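Local atomic coordinates of CG8862 (Drosophila melanogaster, PDB entry 3ISM), a protein that probably cuts DNA and RNA without sequence specificity as a magnesium-dependent endonuclease of the ββα-metal (His-Me finger) class, and belongs to the mitochondrial endonuclease G family. Residues I22-F27 with V195-D200; H36-L41 with G106-H111; R45-P50 with V174-I179. All coordinates share one frame; numbering follows the deposited sequence. Where two conformers were deposited one is given.

Contact 1 of 3, residues I22-F27 with V195-D200; sequences IMKYGF and VGESAD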
loop_
_atom_site.group_PDB
_atom_site.type_symbol
_atom_site.label_atom_id
_atom_site.label_comp_id
_atom_site.label_asym_id
_atom_site.label_seq_id
_atom_site.Cartn_x
_atom_site.Cartn_y
_atom_site.Cartn_z
ATOM N N ILE B 22 -10.160 25.296 -0.212
ATOM C CA ILE B 22 -9.033 24.451 0.184
ATOM C C ILE B 22 -8.505 23.661 -1.019
ATOM O O ILE B 22 -7.292 23.646 -1.259
ATOM C CB ILE B 22 -9.393 23.503 1.370
ATOM C CG1 ILE B 22 -9.613 24.312 2.649
ATOM C CG2 ILE B 22 -8.302 22.463 1.603
ATOM C CD1 ILE B 22 -10.443 23.584 3.700
ATOM N N MET B 23 -9.418 23.065 -1.793
ATOM C CA MET B 23 -9.058 22.206 -2.927
ATOM C C MET B 23 -9.013 22.947 -4.259
ATOM O O MET B 23 -9.285 22.364 -5.310
ATOM C CB MET B 23 -10.021 21.016 -3.041
ATOM C CG MET B 23 -10.198 20.204 -1.756
ATOM S SD MET B 23 -8.650 19.630 -1.001
ATOM C CE MET B 23 -8.011 18.533 -2.263
ATOM N N LYS B 24 -8.670 24.227 -4.203
ATOM C CA LYS B 24 -8.502 25.093 -5.371
ATOM C C LYS B 24 -7.676 24.484 -6.520
ATOM O O LYS B 24 -8.027 24.618 -7.697
ATOM C CB LYS B 24 -7.832 26.389 -4.915
ATOM C CG LYS B 24 -7.537 27.383 -6.022
ATOM C CD LYS B 24 -7.062 28.691 -5.430
ATOM C CE LYS B 24 -6.603 29.645 -6.485
ATOM N NZ LYS B 24 -6.341 30.980 -5.875
ATOM N N TYR B 25 -6.575 23.833 -6.166
ATOM C CA TYR B 25 -5.630 23.338 -7.162
ATOM C C TYR B 25 -5.796 21.856 -7.507
ATOM O O TYR B 25 -4.952 21.274 -8.183
ATOM C CB TYR B 25 -4.199 23.658 -6.724
ATOM C CG TYR B 25 -3.909 25.148 -6.751
ATOM C CD1 TYR B 25 -3.615 25.847 -5.579
ATOM C CD2 TYR B 25 -3.965 25.866 -7.945
ATOM C CE1 TYR B 25 -3.368 27.219 -5.598
ATOM C CE2 TYR B 25 -3.699 27.245 -7.981
ATOM C CZ TYR B 25 -3.401 27.909 -6.798
ATOM O OH TYR B 25 -3.148 29.256 -6.818
ATOM N N GLY B 26 -6.888 21.253 -7.051
ATOM C CA GLY B 26 -7.205 19.877 -7.428
ATOM C C GLY B 26 -7.086 18.910 -6.277
ATOM O O GLY B 26 -6.558 19.256 -5.217
ATOM N N PHE B 27 -7.581 17.696 -6.497
ATOM C CA PHE B 27 -7.504 16.613 -5.528
ATOM C C PHE B 27 -6.338 15.676 -5.827
ATOM O O PHE B 27 -6.274 15.128 -6.918
ATOM C CB PHE B 27 -8.810 15.791 -5.565
ATOM C CG PHE B 27 -9.994 16.488 -4.939
ATOM C CD1 PHE B 27 -10.543 16.006 -3.757
ATOM C CD2 PHE B 27 -10.563 17.609 -5.536
ATOM C CE1 PHE B 27 -11.644 16.635 -3.163
ATOM C CE2 PHE B 27 -11.665 18.256 -4.952
ATOM C CZ PHE B 27 -12.204 17.759 -3.754
ATOM N N VAL B 195 2.328 25.177 -2.009
ATOM C CA VAL B 195 2.329 26.249 -2.995
ATOM C C VAL B 195 1.927 27.550 -2.323
ATOM O O VAL B 195 0.870 27.627 -1.702
ATOM C CB VAL B 195 1.377 25.936 -4.200
ATOM C CG1 VAL B 195 1.038 27.199 -5.013
ATOM C CG2 VAL B 195 1.978 24.871 -5.099
ATOM N N GLY B 196 2.785 28.563 -2.437
ATOM C CA GLY B 196 2.470 29.906 -1.962
ATOM C C GLY B 196 2.126 30.818 -3.120
ATOM O O GLY B 196 2.740 30.737 -4.187
ATOM N N GLU B 197 1.132 31.675 -2.909
ATOM C CA GLU B 197 0.736 32.691 -3.880
ATOM C C GLU B 197 1.266 34.035 -3.416
ATOM O O GLU B 197 0.886 34.500 -2.344
ATOM C CB GLU B 197 -0.789 32.783 -3.972
ATOM C CG GLU B 197 -1.497 31.498 -4.372
ATOM C CD GLU B 197 -3.010 31.644 -4.359
ATOM O OE1 GLU B 197 -3.512 32.703 -3.927
ATOM O OE2 GLU B 197 -3.704 30.695 -4.769
ATOM N N SER B 198 2.138 34.657 -4.206
ATOM C CA SER B 198 2.686 35.970 -3.858
ATOM C C SER B 198 1.677 37.069 -4.164
ATOM O O SER B 198 0.570 36.781 -4.632
ATOM C CB SER B 198 3.999 36.225 -4.596
ATOM O OG SER B 198 5.004 35.331 -4.152
ATOM N N ALA B 199 2.068 38.316 -3.897
ATOM C CA ALA B 199 1.226 39.492 -4.111
ATOM C C ALA B 199 0.871 39.643 -5.585
ATOM O O ALA B 199 -0.311 39.744 -5.937
ATOM C CB ALA B 199 1.918 40.737 -3.598
ATOM N N ASP B 200 1.895 39.637 -6.441
ATOM C CA ASP B 200 1.689 39.485 -7.882
ATOM C C ASP B 200 1.152 38.085 -8.103
ATOM O O ASP B 200 0.989 37.329 -7.145
ATOM C CB ASP B 200 2.990 39.708 -8.661
ATOM C CG ASP B 200 4.209 39.130 -7.954
ATOM O OD1 ASP B 200 4.130 37.990 -7.445
ATOM O OD2 ASP B 200 5.250 39.824 -7.911
#
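Tyr25 and Val195 stay 9.4 Å apart between their CA atoms, so the type I turn from Met23 to Gly26 meets the end of strand 189-197 through side chains alone. Lys24 and Tyr25 of the turn both meet the carboxylate of Glu197. Tyr25 OH donates to Glu197 OE2 at 2.6 Å. Lys24 NZ donates to Glu197 OE2 at 2.9 Å. The lysine, a salt-bridge partner, comes on the syn side and the tyrosine on the anti side, both tilted well out of the carboxylate plane and toward the same face. The Tyr25 ring stands nearly upright to that carboxylate, with 85° between the planes. The turn follows helix 16-22 and lies against one side of the large mixed sheet of this nuclease fold. Its backbone closes with a bond from Gly26 N to Met23 O. Lys24 has CG anti to its own backbone N (chi1 178°) and runs extended beyond it. This lays Lys24 CG over the centre of the Tyr25 ring, 4.0 Å above its plane, and carries NZ out to Glu197. On the ring itself, Tyr25 CE1 makes a looser apolar contact with Val195 CG1 at 4.4 Å. Tyr155 of the adjacent strand 153-161 packs edge-to-face with Tyr25.

Contact 2 of 3, residues H36-L41 with G106-H111; sequences HSDYVL and GNHRLH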
loop_
_atom_site.group_PDB
_atom_site.type_symbol
_atom_site.label_atom_id
_atom_site.label_comp_id
_atom_site.label_asym_id
_atom_site.label_seq_id
_atom_site.Cartn_x
_atom_site.Cartn_y
_atom_site.Cartn_z
ATOM N N HIS B 36 -13.518 18.297 6.849
ATOM C CA HIS B 36 -13.777 18.890 8.141
ATOM C C HIS B 36 -14.004 20.381 7.899
ATOM O O HIS B 36 -14.062 20.830 6.747
ATOM C CB HIS B 36 -12.641 18.588 9.130
ATOM C CG HIS B 36 -12.540 17.136 9.477
ATOM N ND1 HIS B 36 -13.267 16.563 10.500
ATOM C CD2 HIS B 36 -11.853 16.125 8.891
ATOM C CE1 HIS B 36 -13.007 15.268 10.551
ATOM N NE2 HIS B 36 -12.159 14.975 9.579
ATOM N N SER B 37 -14.168 21.136 8.973
ATOM C CA SER B 37 -14.424 22.558 8.882
ATOM C C SER B 37 -13.302 23.381 8.256
ATOM O O SER B 37 -13.571 24.436 7.684
ATOM C CB SER B 37 -14.747 23.120 10.259
ATOM O OG SER B 37 -15.777 22.373 10.887
ATOM N N ASP B 38 -12.056 22.927 8.373
ATOM C CA ASP B 38 -10.921 23.732 7.896
ATOM C C ASP B 38 -9.778 22.902 7.315
ATOM O O ASP B 38 -8.692 23.422 7.075
ATOM C CB ASP B 38 -10.405 24.674 8.996
ATOM C CG ASP B 38 -9.625 25.873 8.437
ATOM O OD1 ASP B 38 -10.063 26.463 7.425
ATOM O OD2 ASP B 38 -8.577 26.244 9.025
ATOM N N TYR B 39 -10.023 21.615 7.083
ATOM C CA TYR B 39 -9.098 20.789 6.299
ATOM C C TYR B 39 -9.837 19.672 5.576
ATOM O O TYR B 39 -11.009 19.411 5.860
ATOM C CB TYR B 39 -7.928 20.251 7.139
ATOM C CG TYR B 39 -8.243 19.179 8.174
ATOM C CD1 TYR B 39 -7.887 17.854 7.952
ATOM C CD2 TYR B 39 -8.836 19.499 9.393
ATOM C CE1 TYR B 39 -8.135 16.877 8.899
ATOM C CE2 TYR B 39 -9.082 18.523 10.350
ATOM C CZ TYR B 39 -8.731 17.220 10.097
ATOM O OH TYR B 39 -8.974 16.230 11.035
ATOM N N VAL B 40 -9.157 19.052 4.619
ATOM C CA VAL B 40 -9.719 17.943 3.851
ATOM C C VAL B 40 -8.841 16.708 4.065
ATOM O O VAL B 40 -7.621 16.820 4.152
ATOM C CB VAL B 40 -9.865 18.297 2.340
ATOM C CG1 VAL B 40 -10.472 17.141 1.557
ATOM C CG2 VAL B 40 -10.733 19.545 2.161
ATOM N N LEU B 41 -9.468 15.542 4.175
ATOM C CA LEU B 41 -8.757 14.312 4.502
ATOM C C LEU B 41 -9.145 13.166 3.576
ATOM O O LEU B 41 -10.325 12.898 3.399
ATOM C CB LEU B 41 -9.051 13.928 5.953
ATOM C CG LEU B 41 -8.425 12.642 6.515
ATOM C CD1 LEU B 41 -7.762 12.973 7.843
ATOM C CD2 LEU B 41 -9.457 11.570 6.721
ATOM N N GLY B 106 -2.076 23.584 15.149
ATOM C CA GLY B 106 -1.665 24.983 15.054
ATOM C C GLY B 106 -1.964 25.674 13.731
ATOM O O GLY B 106 -1.798 26.886 13.600
ATOM N N ASN B 107 -2.376 24.906 12.737
ATOM C CA ASN B 107 -2.729 25.461 11.436
ATOM C C ASN B 107 -4.201 25.889 11.406
ATOM O O ASN B 107 -4.706 26.361 10.376
ATOM C CB ASN B 107 -2.511 24.394 10.354
ATOM C CG ASN B 107 -1.070 23.953 10.237
ATOM O OD1 ASN B 107 -0.154 24.655 10.662
ATOM N ND2 ASN B 107 -0.858 22.790 9.631
ATOM N N HIS B 108 -4.907 25.675 12.518
ATOM C CA HIS B 108 -6.372 25.812 12.531
ATOM C C HIS B 108 -6.880 26.497 13.773
ATOM O O HIS B 108 -7.422 25.862 14.672
ATOM C CB HIS B 108 -7.041 24.448 12.305
ATOM C CG HIS B 108 -6.500 23.741 11.111
ATOM N ND1 HIS B 108 -6.832 24.107 9.824
ATOM C CD2 HIS B 108 -5.570 22.765 11.000
ATOM C CE1 HIS B 108 -6.151 23.363 8.971
ATOM N NE2 HIS B 108 -5.375 22.542 9.658
ATOM N N ARG B 109 -6.722 27.815 13.797
ATOM C CA ARG B 109 -6.976 28.592 14.997
ATOM C C ARG B 109 -8.070 29.642 14.844
ATOM O O ARG B 109 -8.214 30.507 15.699
ATOM C CB ARG B 109 -5.685 29.255 15.461
ATOM C CG ARG B 109 -4.678 28.284 16.050
ATOM C CD ARG B 109 -3.348 28.976 16.126
ATOM N NE ARG B 109 -2.406 28.317 17.016
ATOM C CZ ARG B 109 -1.085 28.385 16.868
ATOM N NH1 ARG B 109 -0.567 29.068 15.850
ATOM N NH2 ARG B 109 -0.288 27.745 17.720
ATOM N N LEU B 110 -8.847 29.555 13.770
ATOM C CA LEU B 110 -9.991 30.440 13.595
ATOM C C LEU B 110 -11.060 30.193 14.661
ATOM O O LEU B 110 -11.725 31.124 15.113
ATOM C CB LEU B 110 -10.588 30.282 12.197
ATOM C CG LEU B 110 -9.736 30.795 11.033
ATOM C CD1 LEU B 110 -10.371 30.404 9.705
ATOM C CD2 LEU B 110 -9.523 32.319 11.143
ATOM N N HIS B 111 -11.213 28.930 15.061
ATOM C CA HIS B 111 -12.227 28.557 16.042
ATOM C C HIS B 111 -11.820 27.283 16.769
ATOM O O HIS B 111 -11.110 26.446 16.207
ATOM C CB HIS B 111 -13.583 28.350 15.360
ATOM C CG HIS B 111 -14.743 28.371 16.309
ATOM N ND1 HIS B 111 -15.228 27.231 16.920
ATOM C CD2 HIS B 111 -15.509 29.395 16.759
ATOM C CE1 HIS B 111 -16.246 27.553 17.700
ATOM N NE2 HIS B 111 -16.434 28.859 17.624
HETATM O O HOH W 1 -9.090 27.468 11.591
HETATM O O HOH W 2 -6.388 27.243 7.948
#
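Asp38 OD2 is gripped by one imidazole and two waters. His108 ND1 donates to Asp38 OD2 at 2.9 Å, and the bond is almost straight (175°). The oxygen lies in the plane of the His108 ring but is approached from above the plane of its own carboxylate. The two flat groups are nearly perpendicular, at 88°. One water donates to Asp38 OD2 at 2.9 Å and accepts from Leu110 N. A second sits 2.6 Å from Asp38 OD2 and also approaches Asn107 O. The other carboxylate oxygen, OD1, forms a salt bridge with Arg18. This His-carboxylate pair joins the turn before strand 40-44 to the connection between strand 98-101 and helix 112-116, within the His-Me finger nuclease fold. Glu55 of strand 49-57 accepts from His108 NE2, so the imidazole is held at both nitrogens, which fixes its rotation and would probably favour the protonated ring. Asn107 ND2 binds the same Glu55 oxygen. Tyr39 CB rests 4.0 Å from His108 CE1, the two rings meet obliquely, and Tyr39 OH bonds Glu117 O. Asn107 CB lies 3.4 Å above the plane of the His108 ring, toward its rim.

Contact 3 of 3, residues R45-P50 with V174-I179; sequences RRNRVP and VKYEVI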
loop_
_atom_site.group_PDB
_atom_site.type_symbol
_atom_site.label_atom_id
_atom_site.label_comp_id
_atom_site.label_asym_id
_atom_site.label_seq_id
_atom_site.Cartn_x
_atom_site.Cartn_y
_atom_site.Cartn_z
ATOM N N ARG B 45 -8.062 3.281 4.526
ATOM C CA ARG B 45 -8.698 2.256 5.365
ATOM C C ARG B 45 -7.833 1.016 5.631
ATOM O O ARG B 45 -7.975 0.384 6.672
ATOM C CB ARG B 45 -10.042 1.831 4.786
ATOM C CG ARG B 45 -11.108 2.915 4.902
ATOM C CD ARG B 45 -12.407 2.490 4.236
ATOM N NE ARG B 45 -12.270 2.346 2.788
ATOM C CZ ARG B 45 -13.183 1.761 2.006
ATOM N NH1 ARG B 45 -14.287 1.243 2.533
ATOM N NH2 ARG B 45 -12.996 1.700 0.696
ATOM N N ARG B 46 -6.964 0.690 4.681
ATOM C CA ARG B 46 -6.061 -0.438 4.777
ATOM C C ARG B 46 -4.967 -0.183 5.815
ATOM O O ARG B 46 -4.586 -1.083 6.571
ATOM C CB ARG B 46 -5.398 -0.655 3.418
ATOM C CG ARG B 46 -4.482 -1.884 3.398
ATOM C CD ARG B 46 -4.214 -2.360 2.001
ATOM N NE ARG B 46 -3.336 -1.472 1.235
ATOM C CZ ARG B 46 -2.011 -1.388 1.408
ATOM N NH1 ARG B 46 -1.379 -2.122 2.315
ATOM N NH2 ARG B 46 -1.298 -0.560 0.664
ATOM N N ASN B 47 -4.468 1.050 5.853
ATOM C CA ASN B 47 -3.332 1.386 6.700
ATOM C C ASN B 47 -3.732 2.057 8.000
ATOM O O ASN B 47 -2.928 2.177 8.922
ATOM C CB ASN B 47 -2.324 2.219 5.907
ATOM C CG ASN B 47 -1.482 1.347 4.954
ATOM O OD1 ASN B 47 -1.112 0.228 5.306
ATOM N ND2 ASN B 47 -1.157 1.872 3.772
ATOM N N ARG B 48 -5.000 2.445 8.075
ATOM C CA ARG B 48 -5.585 3.081 9.268
ATOM C C ARG B 48 -4.950 4.451 9.589
ATOM O O ARG B 48 -4.851 4.829 10.765
ATOM C CB ARG B 48 -5.578 2.135 10.485
ATOM C CG ARG B 48 -6.666 1.034 10.496
ATOM C CD ARG B 48 -6.403 -0.033 9.471
ATOM N NE ARG B 48 -6.657 -1.403 9.926
ATOM C CZ ARG B 48 -7.202 -2.352 9.164
ATOM N NH1 ARG B 48 -7.594 -2.075 7.928
ATOM N NH2 ARG B 48 -7.376 -3.583 9.643
ATOM N N VAL B 49 -4.534 5.166 8.530
ATOM C CA VAL B 49 -3.960 6.527 8.592
ATOM C C VAL B 49 -4.429 7.284 7.333
ATOM O O VAL B 49 -5.018 6.681 6.451
ATOM C CB VAL B 49 -2.391 6.508 8.621
ATOM C CG1 VAL B 49 -1.873 5.702 9.799
ATOM C CG2 VAL B 49 -1.809 5.956 7.328
ATOM N N PRO B 50 -4.202 8.618 7.258
ATOM C CA PRO B 50 -4.561 9.259 5.988
ATOM C C PRO B 50 -3.734 8.781 4.779
ATOM O O PRO B 50 -2.598 8.366 4.942
ATOM C CB PRO B 50 -4.250 10.746 6.245
ATOM C CG PRO B 50 -4.267 10.903 7.720
ATOM C CD PRO B 50 -3.724 9.600 8.255
ATOM N N VAL B 174 9.551 -3.021 0.367
ATOM C CA VAL B 174 8.947 -2.075 1.277
ATOM C C VAL B 174 8.690 -2.829 2.589
ATOM O O VAL B 174 8.074 -3.905 2.579
ATOM C CB VAL B 174 7.613 -1.532 0.726
ATOM C CG1 VAL B 174 6.829 -0.733 1.815
ATOM C CG2 VAL B 174 7.855 -0.680 -0.535
ATOM N N LYS B 175 9.158 -2.284 3.710
ATOM C CA LYS B 175 8.810 -2.876 5.003
ATOM C C LYS B 175 8.413 -1.830 6.048
ATOM O O LYS B 175 9.072 -0.804 6.189
ATOM C CB LYS B 175 9.950 -3.743 5.507
ATOM C CG LYS B 175 9.579 -4.666 6.652
ATOM C CD LYS B 175 10.814 -5.304 7.202
ATOM C CE LYS B 175 10.473 -6.330 8.250
ATOM N NZ LYS B 175 11.723 -6.889 8.838
ATOM N N TYR B 176 7.334 -2.081 6.778
ATOM C CA TYR B 176 6.949 -1.160 7.852
ATOM C C TYR B 176 6.218 -1.885 8.960
ATOM O O TYR B 176 5.532 -2.878 8.718
ATOM C CB TYR B 176 6.117 0.014 7.330
ATOM C CG TYR B 176 4.942 -0.388 6.476
ATOM C CD1 TYR B 176 5.086 -0.545 5.094
ATOM C CD2 TYR B 176 3.704 -0.661 7.049
ATOM C CE1 TYR B 176 4.031 -0.933 4.308
ATOM C CE2 TYR B 176 2.632 -1.049 6.270
ATOM C CZ TYR B 176 2.800 -1.174 4.894
ATOM O OH TYR B 176 1.739 -1.554 4.101
ATOM N N GLU B 177 6.407 -1.384 10.179
ATOM C CA GLU B 177 5.759 -1.905 11.360
ATOM C C GLU B 177 4.298 -1.524 11.286
ATOM O O GLU B 177 3.941 -0.477 10.722
ATOM C CB GLU B 177 6.426 -1.355 12.641
ATOM C CG GLU B 177 5.800 -1.891 13.931
ATOM C CD GLU B 177 6.484 -1.443 15.222
ATOM O OE1 GLU B 177 7.531 -0.753 15.195
ATOM O OE2 GLU B 177 5.946 -1.797 16.287
ATOM N N VAL B 178 3.451 -2.414 11.795
ATOM C CA VAL B 178 2.044 -2.106 12.017
ATOM C C VAL B 178 1.790 -2.300 13.507
ATOM O O VAL B 178 2.238 -3.288 14.098
ATOM C CB VAL B 178 1.091 -2.981 11.151
ATOM C CG1 VAL B 178 1.203 -2.589 9.673
ATOM C CG2 VAL B 178 1.362 -4.479 11.337
ATOM N N ILE B 179 1.106 -1.343 14.123
ATOM C CA ILE B 179 0.925 -1.377 15.571
ATOM C C ILE B 179 -0.521 -1.649 16.018
ATOM O O ILE B 179 -1.476 -1.216 15.382
ATOM C CB ILE B 179 1.485 -0.085 16.251
ATOM C CG1 ILE B 179 0.794 1.167 15.698
ATOM C CG2 ILE B 179 3.006 -0.000 16.058
ATOM C CD1 ILE B 179 1.154 2.473 16.449
HETATM O O HOH W 3 1.242 0.884 2.485
#
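A G1 beta bulge, in which Arg48 and Val49 both face Asp44, ends the turn between strands 40-44 and 49-57, and this turn approaches strand 172-179 at the interface with the second subunit. Tyr176 is the residue of that strand that meets it. Tyr176 OH lies 3.6 Å from Asn47 OD1. Arg46 NH1 is equally far from Tyr176 OH, which lies at the edge of the guanidinium. Neither pair is a direct hydrogen bond. A water makes the link instead: it accepts from Asn47 ND2 at 2.9 Å and bonds Tyr176 OH at 3.0 Å. Arg46 NH2 adds a weak, long bond to the same water. Asn47 ND2 also donates to Asp44 OD2, which steadies the amide. That amide and the tyrosine ring are nearly perpendicular, at 84°. The first torsion of Arg46 (chi1 -177°) points CG away from the backbone N, and the chain bends at chi3, which sets Asn47 ND2 against one face of the guanidinium, toward its rim. Within the turn, Arg48 NH1 donates to Arg45 O at 2.8 Å. A phenylalanine in place of Tyr176 would probably leave the water without its tie to the strand, so that Asn47 and Arg46 lost their polar link across the contact. Strand 172-179 pairs antiparallel with a strand of the second subunit, another copy of this protein, so its sheet runs on across the interface. Tyr162 meets the Tyr176 ring, and Ala185 of strand 184-185 packs against both Asn47 and Tyr176.

How the contacts relate
All three contacts reach the large mixed sheet. Contacts 1 and 2 have centres 16 Å apart and touch directly: Ile22 and Met23 pack on Val40, and Ile22 also meets Asp38 and Tyr39. Contacts 2 and 3 are 24 Å apart between centres and are joined by the neighbouring strands 40-44 and 49-57, where Leu41 packs on Pro50. Contacts 1 and 3 have centres 30 Å apart, on opposite sides of the chain's centre. Along the chain, contact 1 closes a long loop that encloses the other two, whose segments alternate. Contact 2 lies nearest the predicted active-site His101 and the magnesium ligand Glu141, whereas contact 3 lies at the dimer interface.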